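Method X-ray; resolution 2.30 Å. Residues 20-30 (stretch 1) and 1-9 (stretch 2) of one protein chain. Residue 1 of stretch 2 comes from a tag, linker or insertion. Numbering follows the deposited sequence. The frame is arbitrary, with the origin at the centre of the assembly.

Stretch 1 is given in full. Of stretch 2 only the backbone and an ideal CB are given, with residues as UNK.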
# COMPACT_ATOMS: atom_id res chain seq x y z
N ARG A 20 -3.51 12.98 -0.28
CA ARG A 20 -4.04 13.79 0.82
C ARG A 20 -5.25 13.16 1.51
O ARG A 20 -5.80 13.73 2.47
CB ARG A 20 -4.37 15.23 0.35
CG ARG A 20 -3.14 16.06 -0.13
CD ARG A 20 -3.41 17.59 -0.13
NE ARG A 20 -3.91 18.04 1.18
CZ ARG A 20 -5.09 18.63 1.37
NH1 ARG A 20 -5.48 18.98 2.59
NH2 ARG A 20 -5.88 18.88 0.33
N THR A 21 -5.67 11.99 1.04
CA THR A 21 -6.93 11.39 1.51
C THR A 21 -6.73 10.02 2.15
O THR A 21 -5.67 9.39 1.98
CB THR A 21 -7.88 11.14 0.34
OG1 THR A 21 -7.39 10.04 -0.44
CG2 THR A 21 -7.99 12.36 -0.56
N PHE A 22 -7.80 9.52 2.76
CA PHE A 22 -7.89 8.14 3.21
C PHE A 22 -9.00 7.49 2.37
O PHE A 22 -10.06 7.14 2.89
CB PHE A 22 -8.23 8.07 4.70
CG PHE A 22 -8.42 6.67 5.21
CD1 PHE A 22 -9.00 6.44 6.45
CD2 PHE A 22 -8.01 5.58 4.45
CE1 PHE A 22 -9.18 5.15 6.92
CE2 PHE A 22 -8.19 4.29 4.92
CZ PHE A 22 -8.77 4.08 6.16
N THR A 23 -8.75 7.35 1.07
CA THR A 23 -9.74 6.90 0.12
C THR A 23 -9.87 5.37 0.09
O THR A 23 -8.88 4.63 -0.01
CB THR A 23 -9.39 7.40 -1.29
OG1 THR A 23 -9.57 8.81 -1.33
CG2 THR A 23 -10.28 6.72 -2.36
N LEU A 24 -11.11 4.90 0.15
CA LEU A 24 -11.44 3.50 -0.03
C LEU A 24 -12.51 3.43 -1.11
O LEU A 24 -13.49 4.18 -1.07
CB LEU A 24 -11.99 2.90 1.28
CG LEU A 24 -11.02 2.53 2.41
CD1 LEU A 24 -11.74 1.99 3.63
CD2 LEU A 24 -9.99 1.50 1.94
N SER A 25 -12.32 2.53 -2.08
CA SER A 25 -13.38 2.24 -3.06
C SER A 25 -13.97 0.86 -2.81
O SER A 25 -13.23 -0.13 -2.75
CB SER A 25 -12.87 2.36 -4.49
OG SER A 25 -12.53 3.70 -4.82
N SER A 26 -15.29 0.80 -2.65
CA SER A 26 -15.99 -0.46 -2.48
C SER A 26 -16.69 -0.88 -3.77
O SER A 26 -17.53 -0.14 -4.30
CB SER A 26 -17.02 -0.37 -1.35
OG SER A 26 -16.48 0.20 -0.18
N VAL A 27 -16.36 -2.07 -4.26
CA VAL A 27 -17.07 -2.62 -5.40
C VAL A 27 -17.74 -3.94 -4.99
O VAL A 27 -17.06 -4.92 -4.68
CB VAL A 27 -16.15 -2.83 -6.61
CG1 VAL A 27 -16.96 -3.34 -7.82
CG2 VAL A 27 -15.44 -1.53 -6.97
N SER A 28 -19.07 -3.94 -4.98
CA SER A 28 -19.79 -5.14 -4.57
C SER A 28 -19.63 -6.22 -5.64
O SER A 28 -19.24 -5.94 -6.77
CB SER A 28 -21.28 -4.85 -4.35
OG SER A 28 -21.92 -4.53 -5.58
N THR A 29 -19.93 -7.46 -5.25
CA THR A 29 -19.89 -8.59 -6.16
C THR A 29 -20.77 -8.30 -7.39
O THR A 29 -20.35 -8.51 -8.53
CB THR A 29 -20.40 -9.85 -5.45
OG1 THR A 29 -19.65 -10.06 -4.25
CG2 THR A 29 -20.26 -11.08 -6.37
N ASP A 30 -21.99 -7.84 -7.15
CA ASP A 30 -22.90 -7.49 -8.24
C ASP A 30 -22.40 -6.29 -9.08
O ASP A 30 -22.92 -6.05 -10.18
CB ASP A 30 -24.32 -7.21 -7.73
CG ASP A 30 -25.01 -8.46 -7.21
OD1 ASP A 30 -24.37 -9.54 -7.21
OD2 ASP A 30 -26.19 -8.34 -6.79
N UNK A 1 -18.53 -15.01 -7.28
CA UNK A 1 -17.18 -14.87 -6.74
C UNK A 1 -17.03 -13.68 -5.77
O UNK A 1 -17.63 -13.69 -4.68
CB UNK A 1 -16.19 -14.72 -7.89
N UNK A 2 -16.26 -12.66 -6.15
CA UNK A 2 -15.74 -11.71 -5.15
C UNK A 2 -15.99 -10.21 -5.31
O UNK A 2 -15.85 -9.63 -6.40
CB UNK A 2 -14.22 -11.90 -5.08
N UNK A 3 -16.32 -9.56 -4.18
CA UNK A 3 -16.32 -8.09 -4.05
C UNK A 3 -14.87 -7.58 -3.90
O UNK A 3 -13.93 -8.37 -3.69
CB UNK A 3 -17.17 -7.65 -2.85
N UNK A 4 -14.69 -6.27 -4.03
CA UNK A 4 -13.37 -5.69 -3.92
C UNK A 4 -13.39 -4.45 -3.03
O UNK A 4 -14.34 -3.65 -3.06
CB UNK A 4 -12.83 -5.34 -5.31
N UNK A 5 -12.34 -4.32 -2.22
CA UNK A 5 -12.12 -3.14 -1.39
C UNK A 5 -10.73 -2.61 -1.72
O UNK A 5 -9.73 -3.26 -1.43
CB UNK A 5 -12.26 -3.46 0.10
N UNK A 6 -10.65 -1.43 -2.33
CA UNK A 6 -9.34 -0.85 -2.65
C UNK A 6 -9.01 0.45 -1.89
O UNK A 6 -9.86 1.33 -1.75
CB UNK A 6 -9.27 -0.58 -4.15
N UNK A 7 -7.77 0.54 -1.42
CA UNK A 7 -7.29 1.71 -0.71
C UNK A 7 -6.41 2.50 -1.67
O UNK A 7 -5.50 1.93 -2.30
CB UNK A 7 -6.53 1.32 0.56
N UNK A 8 -6.70 3.79 -1.86
CA UNK A 8 -5.89 4.56 -2.80
C UNK A 8 -4.55 4.90 -2.17
O UNK A 8 -4.49 5.32 -1.01
CB UNK A 8 -6.62 5.84 -3.23
N UNK A 9 -3.48 4.72 -2.96
CA UNK A 9 -2.09 4.93 -2.51
C UNK A 9 -1.52 6.25 -3.01
O UNK A 9 -0.66 6.84 -2.35
CB UNK A 9 -1.20 3.78 -2.98

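Stretch 2 runs antiparallel to stretch 1, strand 4-9 pairing with strand 24-27, so side chains alternate between two sheet faces. Backbone hydrogen bonds at alternate positions, 4, 6 and 8, accompany this register and need an amide hydrogen at each.

At position 1 nothing of stretch 1 lies within 5.5 Å of the ideal CB, so almost any residue would fit. It is H1, from the expression tag and poorly ordered; its ring edge approaches T29, H1 ND1 lying 4.1 Å from T29 CG2. Position 2 points away and is equally permissive; it is M2.

Position 3 is tighter. Its CA-to-CB bond points sideways, with the ideal CB 3.3 Å from V27 O, a tight approach. Its extended backbone admits proline, and its N makes no hydrogen bond to stretch 1, so a missing amide hydrogen costs no pairing there. The residue is P3, whose CD lies 3.3 Å from T29 OG1.

Position 4 opens the strand. Its N donates to V27 O (2.8 Å), and V27 N donates to its O (2.8 Å). The CB shares a face with V27, where a small or apolar side chain would suit. A4 supplies a methyl, CB 4.4 Å from V27 CB.

Position 5, a non-hydrogen-bonded pair with S26, shares a face with S26 and L24. The leucine methyls favour an apolar chain long enough to reach them. L5 does so, CD2 lying 4.1 Å from L24 CD2, although both its chi angles fall between wells.

Position 6 pairs with S25: its N donates to S25 O (2.9 Å), and S25 N to its O (2.8 Å). Beside a small serine, polar or apolar residues are plausible. L6 is deposited; its CD1 lies 4.0 Å from S25 O, packing against the backbone, with chi2 (97°) between wells.

Position 7 returns to the face of L24, its ideal CB 3.7 Å from L24 CD2. A long aliphatic stem would pack here, and the F22 ring and T21 O allow an apolar or amine-tipped chain. K7 combines both: CE comes within 4.2 Å of F22 CD2, while NZ donates to the backbone O of position 8 (2.9 Å) and to a water 2.8 Å from T21 O, among more acceptors than it has protons.

Position 8 points toward stretch 1, its ideal CB 3.7 Å from T23 CB, and its N donates to T23 O (3.0 Å). The threonine hydroxyls invite a polar chain, though an aliphatic one could pack. R8 extends past T23, bringing NH2 3.3 Å from T21 OG1 at an angle too poor for a hydrogen bond.

Position 9 points away, unconstrained by stretch 1; it is L9.

Stretch 2 1-9: HMPALLKRL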
# COMPACT_ATOMS: atom_id res chain seq x y z
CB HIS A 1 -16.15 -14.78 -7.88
CG HIS A 1 -16.53 -13.81 -8.95
ND1 HIS A 1 -17.63 -12.97 -8.82
CD2 HIS A 1 -15.99 -13.54 -10.16
CE1 HIS A 1 -17.74 -12.24 -9.91
NE2 HIS A 1 -16.76 -12.56 -10.74
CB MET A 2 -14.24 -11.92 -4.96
CG MET A 2 -13.88 -13.24 -4.29
SD MET A 2 -12.12 -13.31 -3.89
CE MET A 2 -11.41 -12.88 -5.49
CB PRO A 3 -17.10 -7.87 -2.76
CG PRO A 3 -16.79 -9.10 -1.93
CD PRO A 3 -16.62 -10.24 -2.91
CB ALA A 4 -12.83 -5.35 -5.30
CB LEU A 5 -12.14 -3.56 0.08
CG LEU A 5 -12.74 -2.65 1.16
CD1 LEU A 5 -11.97 -2.79 2.47
CD2 LEU A 5 -12.79 -1.20 0.73
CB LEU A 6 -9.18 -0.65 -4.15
CG LEU A 6 -9.42 -1.97 -4.89
CD1 LEU A 6 -10.86 -2.01 -5.38
CD2 LEU A 6 -8.45 -2.16 -6.06
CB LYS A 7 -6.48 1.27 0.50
CG LYS A 7 -6.19 2.37 1.51
CD LYS A 7 -4.89 3.12 1.19
CE LYS A 7 -4.81 4.41 2.04
NZ LYS A 7 -3.57 5.21 1.77
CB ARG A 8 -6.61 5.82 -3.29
CG ARG A 8 -5.82 6.50 -4.39
CD ARG A 8 -6.65 7.39 -5.29
NE ARG A 8 -7.22 8.56 -4.61
CZ ARG A 8 -6.53 9.63 -4.27
NH1 ARG A 8 -5.23 9.67 -4.52
NH2 ARG A 8 -7.11 10.66 -3.66
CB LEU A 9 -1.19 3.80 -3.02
CG LEU A 9 -1.53 2.40 -2.51
CD1 LEU A 9 -0.70 1.33 -3.24
CD2 LEU A 9 -1.33 2.34 -0.99
O HOH W 1 -20.12 -12.64 -3.23
O HOH W 2 -4.43 7.24 3.38
O HOH W 3 -5.93 7.23 0.45
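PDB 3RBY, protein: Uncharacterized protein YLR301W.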